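Local coordinates for protein alanine racemase, biosynthetic (Pseudomonas aeruginosa PAO1, PDB 6A2F) that belongs to the alanine racemase family of pyridoxal-phosphate proteins, with an N-terminal TIM barrel joined to a largely beta C-terminal domain, at residues A[40-45]-A[64-69]; A[59-64]-A[94-99]; A[18-23]-A[212-217]; A[86-91]-A[110-115]. One frame throughout, in Å; residues are numbered along the deposited sequence.

Contact 1 (A[40-45]-A[64-69]); sequences HGAREV and AAEVRA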
loop_
_atom_site.group_PDB
_atom_site.type_symbol
_atom_site.label_atom_id
_atom_site.label_comp_id
_atom_site.label_asym_id
_atom_site.label_seq_id
_atom_site.Cartn_x
_atom_site.Cartn_y
_atom_site.Cartn_z
ATOM N N HIS A 40 -9.765 0.191 -7.345
ATOM C CA HIS A 40 -11.205 -0.069 -7.376
ATOM C C HIS A 40 -11.573 -1.414 -8.015
ATOM O O HIS A 40 -12.719 -1.868 -7.904
ATOM C CB HIS A 40 -11.941 1.084 -8.060
ATOM C CG HIS A 40 -11.825 2.388 -7.332
ATOM N ND1 HIS A 40 -10.683 3.159 -7.362
ATOM C CD2 HIS A 40 -12.704 3.050 -6.540
ATOM C CE1 HIS A 40 -10.863 4.241 -6.626
ATOM N NE2 HIS A 40 -12.082 4.200 -6.116
ATOM N N GLY A 41 -10.595 -2.047 -8.667
ATOM C CA GLY A 41 -10.799 -3.327 -9.340
ATOM C C GLY A 41 -11.001 -3.138 -10.831
ATOM O O GLY A 41 -12.097 -2.780 -11.268
ATOM N N ALA A 42 -9.947 -3.385 -11.610
ATOM C CA ALA A 42 -9.982 -3.178 -13.063
ATOM C C ALA A 42 -11.091 -3.977 -13.746
ATOM O O ALA A 42 -11.809 -3.451 -14.595
ATOM C CB ALA A 42 -8.633 -3.497 -13.690
ATOM N N ARG A 43 -11.232 -5.238 -13.352
ATOM C CA ARG A 43 -12.233 -6.134 -13.925
ATOM C C ARG A 43 -13.655 -5.553 -13.825
ATOM O O ARG A 43 -14.384 -5.505 -14.816
ATOM C CB ARG A 43 -12.116 -7.513 -13.263
ATOM C CG ARG A 43 -13.101 -8.574 -13.729
ATOM C CD ARG A 43 -12.667 -9.945 -13.215
ATOM N NE ARG A 43 -13.707 -10.590 -12.410
ATOM C CZ ARG A 43 -13.700 -10.667 -11.074
ATOM N NH1 ARG A 43 -14.699 -11.277 -10.442
ATOM N NH2 ARG A 43 -12.698 -10.155 -10.363
ATOM N N GLU A 44 -14.023 -5.079 -12.638
ATOM C CA GLU A 44 -15.360 -4.523 -12.407
ATOM C C GLU A 44 -15.548 -3.123 -13.007
ATOM O O GLU A 44 -16.619 -2.809 -13.540
ATOM C CB GLU A 44 -15.704 -4.526 -10.915
ATOM C CG GLU A 44 -15.939 -5.911 -10.319
ATOM C CD GLU A 44 -14.663 -6.615 -9.856
ATOM O OE1 GLU A 44 -13.555 -6.017 -9.907
ATOM O OE2 GLU A 44 -14.771 -7.788 -9.428
ATOM N N VAL A 45 -14.512 -2.290 -12.931
ATOM C CA VAL A 45 -14.565 -0.943 -13.503
ATOM C C VAL A 45 -14.690 -0.962 -15.036
ATOM O O VAL A 45 -15.516 -0.236 -15.604
ATOM C CB VAL A 45 -13.370 -0.080 -13.039
ATOM C CG1 VAL A 45 -13.301 1.229 -13.814
ATOM C CG2 VAL A 45 -13.468 0.190 -11.541
ATOM N N ALA A 64 -3.197 -4.357 -19.727
ATOM C CA ALA A 64 -3.832 -4.327 -21.036
ATOM C C ALA A 64 -4.432 -5.687 -21.402
ATOM O O ALA A 64 -5.516 -5.755 -21.986
ATOM C CB ALA A 64 -2.838 -3.871 -22.099
ATOM N N ALA A 65 -3.728 -6.760 -21.041
ATOM C CA ALA A 65 -4.188 -8.124 -21.319
ATOM C C ALA A 65 -5.487 -8.421 -20.587
ATOM O O ALA A 65 -6.379 -9.060 -21.138
ATOM C CB ALA A 65 -3.118 -9.141 -20.947
ATOM N N GLU A 66 -5.577 -7.947 -19.344
ATOM C CA GLU A 66 -6.791 -8.052 -18.547
ATOM C C GLU A 66 -7.950 -7.289 -19.198
ATOM O O GLU A 66 -9.065 -7.808 -19.273
ATOM C CB GLU A 66 -6.538 -7.556 -17.120
ATOM C CG GLU A 66 -7.735 -7.703 -16.192
ATOM C CD GLU A 66 -7.468 -7.235 -14.770
ATOM O OE1 GLU A 66 -8.238 -7.640 -13.874
ATOM O OE2 GLU A 66 -6.503 -6.465 -14.536
ATOM N N VAL A 67 -7.681 -6.075 -19.682
ATOM C CA VAL A 67 -8.707 -5.262 -20.348
ATOM C C VAL A 67 -9.186 -5.908 -21.656
ATOM O O VAL A 67 -10.394 -5.993 -21.894
ATOM C CB VAL A 67 -8.247 -3.800 -20.581
ATOM C CG1 VAL A 67 -9.320 -3.004 -21.309
ATOM C CG2 VAL A 67 -7.911 -3.123 -19.259
ATOM N N ARG A 68 -8.250 -6.380 -22.482
ATOM C CA ARG A 68 -8.600 -7.015 -23.756
ATOM C C ARG A 68 -9.422 -8.283 -23.546
ATOM O O ARG A 68 -10.337 -8.579 -24.324
ATOM C CB ARG A 68 -7.352 -7.313 -24.603
ATOM C CG ARG A 68 -7.630 -7.964 -25.959
ATOM C CD ARG A 68 -8.509 -7.109 -26.864
ATOM N NE ARG A 68 -7.779 -5.994 -27.465
ATOM C CZ ARG A 68 -8.312 -4.808 -27.758
ATOM N NH1 ARG A 68 -9.588 -4.559 -27.496
ATOM N NH2 ARG A 68 -7.566 -3.859 -28.305
ATOM N N ALA A 69 -9.098 -9.023 -22.487
ATOM C CA ALA A 69 -9.851 -10.223 -22.136
ATOM C C ALA A 69 -11.323 -9.891 -21.925
ATOM O O ALA A 69 -12.193 -10.683 -22.268
ATOM C CB ALA A 69 -9.265 -10.880 -20.894
HETATM O O HOH W 1 -9.386 -6.649 -11.433
#

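Contact 2 (A[59-64]-A[94-99]); sequences ACLEEA and LRLDLV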
loop_
_atom_site.group_PDB
_atom_site.type_symbol
_atom_site.label_atom_id
_atom_site.label_comp_id
_atom_site.label_asym_id
_atom_site.label_seq_id
_atom_site.Cartn_x
_atom_site.Cartn_y
_atom_site.Cartn_z
ATOM N N ALA A 59 -1.124 1.141 -17.632
ATOM C CA ALA A 59 0.303 1.414 -17.412
ATOM C C ALA A 59 1.283 0.358 -17.976
ATOM O O ALA A 59 2.484 0.633 -18.123
ATOM C CB ALA A 59 0.559 1.627 -15.926
ATOM N N CYS A 60 0.781 -0.841 -18.273
ATOM C CA CYS A 60 1.635 -1.947 -18.721
ATOM C C CYS A 60 0.835 -3.016 -19.461
ATOM O O CYS A 60 -0.400 -3.001 -19.442
ATOM C CB CYS A 60 2.384 -2.574 -17.536
ATOM S SG CYS A 60 1.316 -3.345 -16.297
ATOM N N LEU A 61 1.555 -3.941 -20.099
ATOM C CA LEU A 61 0.965 -4.981 -20.949
ATOM C C LEU A 61 0.073 -5.942 -20.164
ATOM O O LEU A 61 -0.971 -6.376 -20.665
ATOM C CB LEU A 61 2.072 -5.750 -21.684
ATOM C CG LEU A 61 1.727 -6.809 -22.739
ATOM C CD1 LEU A 61 1.297 -6.172 -24.051
ATOM C CD2 LEU A 61 2.931 -7.709 -22.974
ATOM N N GLU A 62 0.493 -6.264 -18.939
ATOM C CA GLU A 62 -0.260 -7.147 -18.049
ATOM C C GLU A 62 -1.674 -6.602 -17.831
ATOM O O GLU A 62 -2.655 -7.340 -17.960
ATOM C CB GLU A 62 0.458 -7.313 -16.699
ATOM C CG GLU A 62 1.793 -8.055 -16.742
ATOM C CD GLU A 62 2.976 -7.167 -17.114
ATOM O OE1 GLU A 62 4.124 -7.599 -16.890
ATOM O OE2 GLU A 62 2.777 -6.039 -17.629
ATOM N N GLU A 63 -1.766 -5.305 -17.524
ATOM C CA GLU A 63 -3.054 -4.631 -17.333
ATOM C C GLU A 63 -3.874 -4.610 -18.610
ATOM O O GLU A 63 -5.088 -4.822 -18.580
ATOM C CB GLU A 63 -2.853 -3.205 -16.835
ATOM C CG GLU A 63 -2.377 -3.115 -15.397
ATOM C CD GLU A 63 -2.101 -1.691 -14.967
ATOM O OE1 GLU A 63 -2.196 -0.772 -15.815
ATOM O OE2 GLU A 63 -1.781 -1.490 -13.779
ATOM N N ALA A 64 -3.197 -4.357 -19.727
ATOM C CA ALA A 64 -3.832 -4.327 -21.036
ATOM C C ALA A 64 -4.432 -5.687 -21.402
ATOM O O ALA A 64 -5.516 -5.755 -21.986
ATOM C CB ALA A 64 -2.838 -3.871 -22.099
ATOM N N LEU A 94 -2.859 -8.456 -28.970
ATOM C CA LEU A 94 -3.922 -7.808 -28.201
ATOM C C LEU A 94 -4.431 -6.518 -28.851
ATOM O O LEU A 94 -5.312 -5.846 -28.304
ATOM C CB LEU A 94 -3.460 -7.538 -26.764
ATOM C CG LEU A 94 -2.912 -8.715 -25.946
ATOM C CD1 LEU A 94 -2.247 -8.226 -24.661
ATOM C CD2 LEU A 94 -3.988 -9.752 -25.656
ATOM N N ARG A 95 -3.877 -6.187 -30.018
ATOM C CA ARG A 95 -4.261 -4.991 -30.782
ATOM C C ARG A 95 -4.252 -3.709 -29.930
ATOM O O ARG A 95 -5.278 -3.039 -29.758
ATOM C CB ARG A 95 -5.612 -5.201 -31.474
ATOM C CG ARG A 95 -5.570 -6.168 -32.648
ATOM C CD ARG A 95 -6.873 -6.084 -33.433
ATOM N NE ARG A 95 -6.733 -6.516 -34.830
ATOM C CZ ARG A 95 -7.347 -5.939 -35.866
ATOM N NH1 ARG A 95 -7.161 -6.410 -37.094
ATOM N NH2 ARG A 95 -8.139 -4.886 -35.679
ATOM N N LEU A 96 -3.073 -3.384 -29.406
ATOM C CA LEU A 96 -2.908 -2.269 -28.481
ATOM C C LEU A 96 -2.329 -1.036 -29.153
ATOM O O LEU A 96 -1.609 -1.139 -30.154
ATOM C CB LEU A 96 -2.011 -2.677 -27.309
ATOM C CG LEU A 96 -2.405 -3.905 -26.483
ATOM C CD1 LEU A 96 -1.366 -4.146 -25.404
ATOM C CD2 LEU A 96 -3.788 -3.753 -25.871
ATOM N N ASP A 97 -2.664 0.128 -28.600
ATOM C CA ASP A 97 -2.038 1.380 -28.994
ATOM C C ASP A 97 -0.701 1.495 -28.288
ATOM O O ASP A 97 -0.626 1.381 -27.061
ATOM C CB ASP A 97 -2.911 2.575 -28.623
ATOM C CG ASP A 97 -4.053 2.792 -29.589
ATOM O OD1 ASP A 97 -4.467 1.836 -30.284
ATOM O OD2 ASP A 97 -4.541 3.939 -29.649
ATOM N N LEU A 98 0.350 1.723 -29.064
ATOM C CA LEU A 98 1.686 1.823 -28.508
ATOM C C LEU A 98 2.082 3.270 -28.254
ATOM O O LEU A 98 1.600 4.187 -28.925
ATOM C CB LEU A 98 2.707 1.148 -29.426
ATOM C CG LEU A 98 2.471 -0.322 -29.791
ATOM C CD1 LEU A 98 3.579 -0.802 -30.714
ATOM C CD2 LEU A 98 2.365 -1.208 -28.555
ATOM N N VAL A 99 2.946 3.452 -27.259
ATOM C CA VAL A 99 3.617 4.715 -27.010
ATOM C C VAL A 99 5.114 4.542 -27.281
ATOM O O VAL A 99 5.706 3.516 -26.921
ATOM C CB VAL A 99 3.357 5.227 -25.569
ATOM C CG1 VAL A 99 4.456 6.164 -25.098
ATOM C CG2 VAL A 99 2.009 5.927 -25.484
#

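Contact 3 (A[18-23]-A[212-217]); sequences ALAKRC and IMLYGS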
loop_
_atom_site.group_PDB
_atom_site.type_symbol
_atom_site.label_atom_id
_atom_site.label_comp_id
_atom_site.label_asym_id
_atom_site.label_seq_id
_atom_site.Cartn_x
_atom_site.Cartn_y
_atom_site.Cartn_z
ATOM N N ALA A 18 -19.032 10.232 -17.579
ATOM C CA ALA A 18 -19.912 11.018 -18.440
ATOM C C ALA A 18 -19.693 12.514 -18.214
ATOM O O ALA A 18 -19.802 13.316 -19.144
ATOM C CB ALA A 18 -21.365 10.647 -18.194
ATOM N N LEU A 19 -19.387 12.873 -16.968
ATOM C CA LEU A 19 -19.054 14.244 -16.608
ATOM C C LEU A 19 -17.757 14.688 -17.293
ATOM O O LEU A 19 -17.642 15.834 -17.735
ATOM C CB LEU A 19 -18.938 14.372 -15.085
ATOM C CG LEU A 19 -18.893 15.772 -14.461
ATOM C CD1 LEU A 19 -19.513 15.740 -13.073
ATOM C CD2 LEU A 19 -17.476 16.328 -14.402
ATOM N N ALA A 20 -16.787 13.779 -17.373
ATOM C CA ALA A 20 -15.526 14.053 -18.058
ATOM C C ALA A 20 -15.757 14.242 -19.554
ATOM O O ALA A 20 -15.184 15.142 -20.166
ATOM C CB ALA A 20 -14.521 12.938 -17.807
ATOM N N LYS A 21 -16.605 13.397 -20.133
ATOM C CA LYS A 21 -16.938 13.493 -21.552
ATOM C C LYS A 21 -17.669 14.794 -21.896
ATOM O O LYS A 21 -17.447 15.374 -22.961
ATOM C CB LYS A 21 -17.732 12.272 -22.010
ATOM C CG LYS A 21 -16.847 11.100 -22.418
ATOM C CD LYS A 21 -17.647 9.958 -23.037
ATOM C CE LYS A 21 -18.267 10.310 -24.385
ATOM N NZ LYS A 21 -17.261 10.769 -25.382
ATOM N N ARG A 22 -18.505 15.261 -20.969
ATOM C CA ARG A 22 -19.287 16.491 -21.140
ATOM C C ARG A 22 -18.416 17.762 -21.176
ATOM O O ARG A 22 -18.836 18.792 -21.712
ATOM C CB ARG A 22 -20.377 16.576 -20.057
ATOM C CG ARG A 22 -21.315 17.773 -20.138
ATOM C CD ARG A 22 -22.304 17.697 -21.297
ATOM N NE ARG A 22 -23.341 18.722 -21.155
ATOM C CZ ARG A 22 -24.425 18.835 -21.923
ATOM N NH1 ARG A 22 -24.647 17.988 -22.919
ATOM N NH2 ARG A 22 -25.299 19.807 -21.686
ATOM N N CYS A 23 -17.204 17.677 -20.628
ATOM C CA CYS A 23 -16.230 18.769 -20.723
ATOM C C CYS A 23 -15.772 19.036 -22.157
ATOM O O CYS A 23 -15.389 20.152 -22.490
ATOM C CB CYS A 23 -15.013 18.483 -19.847
ATOM S SG CYS A 23 -15.358 18.507 -18.077
ATOM N N ILE A 212 -8.099 9.983 -12.032
ATOM C CA ILE A 212 -8.566 10.200 -10.658
ATOM C C ILE A 212 -10.005 10.732 -10.548
ATOM O O ILE A 212 -10.758 10.307 -9.660
ATOM C CB ILE A 212 -7.565 11.074 -9.851
ATOM C CG1 ILE A 212 -7.867 11.042 -8.343
ATOM C CG2 ILE A 212 -7.518 12.502 -10.380
ATOM C CD1 ILE A 212 -7.511 9.741 -7.649
ATOM N N MET A 213 -10.394 11.628 -11.459
ATOM C CA MET A 213 -11.736 12.221 -11.425
ATOM C C MET A 213 -12.839 11.182 -11.623
ATOM O O MET A 213 -13.961 11.358 -11.136
ATOM C CB MET A 213 -11.877 13.369 -12.434
ATOM C CG MET A 213 -12.051 12.946 -13.885
ATOM S SD MET A 213 -12.267 14.354 -14.996
ATOM C CE MET A 213 -13.939 14.863 -14.605
ATOM N N LEU A 214 -12.506 10.098 -12.324
ATOM C CA LEU A 214 -13.428 8.991 -12.543
ATOM C C LEU A 214 -13.869 8.353 -11.235
ATOM O O LEU A 214 -14.963 7.798 -11.147
ATOM C CB LEU A 214 -12.786 7.935 -13.445
ATOM C CG LEU A 214 -13.085 7.903 -14.952
ATOM C CD1 LEU A 214 -13.282 9.282 -15.566
ATOM C CD2 LEU A 214 -11.996 7.133 -15.683
ATOM N N TYR A 215 -13.025 8.455 -10.215
ATOM C CA TYR A 215 -13.255 7.750 -8.958
ATOM C C TYR A 215 -13.776 8.672 -7.846
ATOM O O TYR A 215 -13.909 8.264 -6.692
ATOM C CB TYR A 215 -11.991 6.975 -8.552
ATOM C CG TYR A 215 -11.426 6.146 -9.693
ATOM C CD1 TYR A 215 -11.952 4.890 -10.001
ATOM C CD2 TYR A 215 -10.385 6.634 -10.486
ATOM C CE1 TYR A 215 -11.452 4.138 -11.054
ATOM C CE2 TYR A 215 -9.878 5.892 -11.542
ATOM C CZ TYR A 215 -10.412 4.645 -11.822
ATOM O OH TYR A 215 -9.899 3.903 -12.871
ATOM N N GLY A 216 -14.093 9.909 -8.221
ATOM C CA GLY A 216 -14.696 10.867 -7.302
ATOM C C GLY A 216 -13.709 11.463 -6.322
ATOM O O GLY A 216 -14.074 11.838 -5.203
ATOM N N SER A 217 -12.448 11.522 -6.742
ATOM C CA SER A 217 -11.412 12.204 -5.994
ATOM C C SER A 217 -10.952 13.393 -6.828
ATOM O O SER A 217 -10.684 13.244 -8.027
ATOM C CB SER A 217 -10.251 11.249 -5.699
ATOM O OG SER A 217 -9.110 11.940 -5.212
#

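Contact 4 (A[86-91]-A[110-115]); sequences SEYALA and LAAGLD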
loop_
_atom_site.group_PDB
_atom_site.type_symbol
_atom_site.label_atom_id
_atom_site.label_comp_id
_atom_site.label_asym_id
_atom_site.label_seq_id
_atom_site.Cartn_x
_atom_site.Cartn_y
_atom_site.Cartn_z
ATOM N N SER A 86 10.454 -8.257 -26.337
ATOM C CA SER A 86 9.576 -9.425 -26.399
ATOM C C SER A 86 8.097 -9.084 -26.202
ATOM O O SER A 86 7.227 -9.911 -26.481
ATOM C CB SER A 86 10.023 -10.488 -25.391
ATOM O OG SER A 86 9.952 -10.000 -24.063
ATOM N N GLU A 87 7.814 -7.872 -25.728
ATOM C CA GLU A 87 6.436 -7.444 -25.495
ATOM C C GLU A 87 5.660 -7.163 -26.782
ATOM O O GLU A 87 4.454 -7.408 -26.848
ATOM C CB GLU A 87 6.385 -6.228 -24.559
ATOM C CG GLU A 87 6.644 -6.578 -23.100
ATOM C CD GLU A 87 6.419 -5.423 -22.139
ATOM O OE1 GLU A 87 6.732 -5.595 -20.946
ATOM O OE2 GLU A 87 5.936 -4.350 -22.554
ATOM N N TYR A 88 6.353 -6.674 -27.806
ATOM C CA TYR A 88 5.691 -6.221 -29.038
ATOM C C TYR A 88 4.801 -7.253 -29.721
ATOM O O TYR A 88 3.681 -6.922 -30.125
ATOM C CB TYR A 88 6.701 -5.623 -30.020
ATOM C CG TYR A 88 7.276 -4.320 -29.516
ATOM C CD1 TYR A 88 6.552 -3.128 -29.620
ATOM C CD2 TYR A 88 8.533 -4.282 -28.907
ATOM C CE1 TYR A 88 7.069 -1.934 -29.144
ATOM C CE2 TYR A 88 9.059 -3.092 -28.432
ATOM C CZ TYR A 88 8.325 -1.924 -28.552
ATOM O OH TYR A 88 8.846 -0.748 -28.074
ATOM N N ALA A 89 5.281 -8.492 -29.831
ATOM C CA ALA A 89 4.476 -9.579 -30.411
ATOM C C ALA A 89 3.149 -9.763 -29.662
ATOM O O ALA A 89 2.103 -9.953 -30.285
ATOM C CB ALA A 89 5.264 -10.881 -30.458
ATOM N N LEU A 90 3.194 -9.685 -28.331
ATOM C CA LEU A 90 1.981 -9.780 -27.524
ATOM C C LEU A 90 1.085 -8.541 -27.662
ATOM O O LEU A 90 -0.135 -8.669 -27.751
ATOM C CB LEU A 90 2.302 -10.073 -26.054
ATOM C CG LEU A 90 1.116 -10.344 -25.116
ATOM C CD1 LEU A 90 0.083 -11.315 -25.694
ATOM C CD2 LEU A 90 1.622 -10.851 -23.773
ATOM N N ALA A 91 1.695 -7.357 -27.694
ATOM C CA ALA A 91 0.965 -6.105 -27.923
ATOM C C ALA A 91 0.226 -6.135 -29.256
ATOM O O ALA A 91 -0.877 -5.588 -29.368
ATOM C CB ALA A 91 1.910 -4.912 -27.867
ATOM N N LEU A 110 10.742 -0.478 -34.131
ATOM C CA LEU A 110 11.277 -0.669 -35.480
ATOM C C LEU A 110 11.789 -2.092 -35.701
ATOM O O LEU A 110 11.471 -2.718 -36.714
ATOM C CB LEU A 110 12.397 0.345 -35.753
ATOM C CG LEU A 110 12.119 1.664 -36.498
ATOM C CD1 LEU A 110 10.711 2.186 -36.277
ATOM C CD2 LEU A 110 13.141 2.728 -36.116
ATOM N N ALA A 111 12.561 -2.605 -34.741
ATOM C CA ALA A 111 13.156 -3.939 -34.852
ATOM C C ALA A 111 12.141 -5.081 -34.727
ATOM O O ALA A 111 12.403 -6.196 -35.191
ATOM C CB ALA A 111 14.276 -4.110 -33.832
ATOM N N ALA A 112 10.994 -4.802 -34.105
ATOM C CA ALA A 112 9.994 -5.830 -33.803
ATOM C C ALA A 112 9.409 -6.473 -35.053
ATOM O O ALA A 112 9.142 -7.670 -35.057
ATOM C CB ALA A 112 8.881 -5.259 -32.935
ATOM N N GLY A 113 9.202 -5.663 -36.094
ATOM C CA GLY A 113 8.721 -6.122 -37.398
ATOM C C GLY A 113 7.400 -6.853 -37.314
ATOM O O GLY A 113 7.292 -8.001 -37.750
ATOM N N LEU A 114 6.397 -6.183 -36.753
ATOM C CA LEU A 114 5.108 -6.812 -36.474
ATOM C C LEU A 114 4.271 -7.122 -37.712
ATOM O O LEU A 114 4.462 -6.541 -38.782
ATOM C CB LEU A 114 4.294 -5.992 -35.465
ATOM C CG LEU A 114 4.893 -5.823 -34.064
ATOM C CD1 LEU A 114 3.976 -4.961 -33.212
ATOM C CD2 LEU A 114 5.184 -7.159 -33.384
ATOM N N ASP A 115 3.336 -8.046 -37.520
ATOM C CA ASP A 115 2.468 -8.582 -38.563
ATOM C C ASP A 115 1.356 -7.614 -38.951
ATOM O O ASP A 115 0.817 -7.680 -40.057
ATOM C CB ASP A 115 1.827 -9.867 -38.034
ATOM C CG ASP A 115 1.684 -10.924 -39.091
ATOM O OD1 ASP A 115 2.440 -10.883 -40.087
ATOM O OD2 ASP A 115 0.821 -11.812 -38.916
#

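Contact 1 (A[40-45]-A[64-69])
The carboxylate of Glu66 brings both oxygens up to the first turn of helix 42-48, whereas the guanidinium of Arg43 turns one of its faces to its own neighbour, Glu44. OE2 of that glutamate lies 3.1 Å above the guanidinium plane, offset toward the rim and 3.3 Å from Arg43 NH2, so charge alone holds this salt bridge and no N-H points at the oxygen. Glu66 reaches across from helix 61-70 on an extended chain, its CG trans to the backbone N (chi1 -177°). Its OE2 rests 3.7 Å from Ala42 CB, a methyl small enough to let the acid in close, while OE1 comes within 3.9 Å of Arg43 CB. The same OE1 accepts a hydrogen bond of 2.9 Å from water 1, and that water accepts one of 3.0 Å from Arg43 N. Gly41, the N-cap, has a positive phi (99°), a conformation suited to glycine because a side chain there would press on the preceding carbonyl. Within this first turn Ala42 N is taken by Asn36 OD1. An acidic group bridged by water to an amide at a helix start should interact favourably with the partial positive charge there, whereas Arg43 NH2, 6.2 Å from Glu66 OE1, contributes at most a longer-range attraction.

Contact 2 (A[59-64]-A[94-99])
In the TIM barrel of the N-terminal domain, this contact seats the first turn of helix 61-70 against the connection from helix 87-93 to strand 98-100. Leu61 and Ala64, one helical turn apart, face Leu94 and Leu96, and all the contacts between them are apolar. Leu96 is the hub: its CD1 lies 3.6 Å from Leu61 CD1, and the two leucine side chains cross at about a right angle. Leu61 has its CG trans to the backbone N (chi1 -174°), which carries CD1 toward the pair of leucines; the same methyl also touches Leu94 CD1 at 4.1 Å. Leu94 and Leu96 suit this place because their branched ends offer methyls to the helix, and Ala64 because a lone methyl lets the loop come close. Between the two leucines, Arg95 takes positive phi in a Schellman motif that ends helix 87-93 and turns the chain toward the strand. Arg68, farther along helix 61-70, clasps this turn by bonding to the carbonyls of Leu94 and Arg95. Ahead of the helix, with Cys60 at the N-cap, Ala59 N donates to Glu63 OE1 over 2.8 Å in a nearly straight bond (168°). The other oxygen of Glu63 bonds to Ala35 N and forms a salt bridge with Arg351 of the second subunit. The hydrophobic seam finishes at Ala64, whose CB lies 3.6 Å from Leu96 CD1 and 3.9 Å from Leu96 CD2.

Contact 3 (A[18-23]-A[212-217])
The last turn of helix 10-22 comes alongside the short 3-10 segment 212-215, with 7.8 Å between Ala20 CA and Leu214 CA. Leu19 and Ala20 on the helix meet Met213 and Leu214 on the other side, and the contact is buried and wholly apolar. Met213 does most of the work. Its CG stands between the backbone N and the carbonyl carbon (chi1 77°), the chain runs straight to SD, and a bend at chi3 (-74°) swings the terminal methyl onto the helix. There CE sits 3.8 Å from Ala20 CB and an equal 3.8 Å from Leu19 CD2, while SD passes 3.9 Å from Ala20 CB. A long, flexible, unbranched methionine fits such a place because it can span the gap and adapt its end to two neighbours, and the small Ala20 leaves room for it. Leu214 adds a looser touch, its CD1 lying 4.5 Å from Ala20 CB. The joint has a polar supplement too, for Asn16 ND2, farther back on the helix, bonds to Leu214 O. Ile212 N, at the start of the 3-10 segment, bonds to a phosphate oxygen of the modified lysine at position 34, so the segment touches the cofactor as well. Met213 also packs on Val197 and Leu198 of helix 194-199, and Leu214 lies on Ala31 of strand 28-32, which wedges the segment between two helices and a barrel strand.

Contact 4 (A[86-91]-A[110-115])
Tyr88 sets its CB into the angle between Ala112 and Leu114, and its ring then leads on away from the two. Chi1 of -68° puts CG trans to the carbonyl carbon, which carries the ring along helix 103-112, where Gln105, Ala108 and Phe109 receive it. The methyl of Ala112 therefore meets the base of the tyrosine, 3.7 Å from Tyr88 CB and 3.9 Å from Tyr88 CG, approaching the ring obliquely. Leu114 comes from the other side of that angle and lays its forked end over the backbone of the helix. Its CD2 is 3.6 Å from Tyr88 O and also touches Ala89 N and Tyr88 CB. Leu114 CD1 comes within 3.7 Å of the same Tyr88 O. A leucine suits this spot because both methyls of its fork can rest against one carbonyl oxygen, and an alanine at position 112 because the helix end has to come close: the CA atoms of Tyr88 and Ala112 are only 6.4 Å apart. Between Ala112 and Leu114, Gly113 takes positive phi (57°), readily adopted by glycine, and turns the chain out of helix 103-112 so that Leu114 can face Tyr88. Here helix 87-93 packs against the end of helix 103-112, two helices that flank strand 98-100 in sequence. Such packing of successive helices around the outside of the strands belongs to the beta/alpha repeat of a TIM barrel.

All four contacts lie in the N-terminal barrel domain. Contacts 1 and 2 share Ala64 and helix 61-70, and their centres are 12 Å apart; contact 2 is again 12 Å between centres from contact 4, which it meets through helix 87-93 and the turn that follows. The segments of contacts 1 and 2 alternate along the chain, as do those of 2 and 4, so the contacts overlap in sequence and link neighbouring helices of the domain. Contact 3, between centres 19 Å from contact 1 and 34 Å from contact 4, spans the other three in sequence: it joins helix 10-22 to residues 212-217 and thereby brings the domain's early and late parts together. His40 touching Tyr215 ties contact 1 to contact 3.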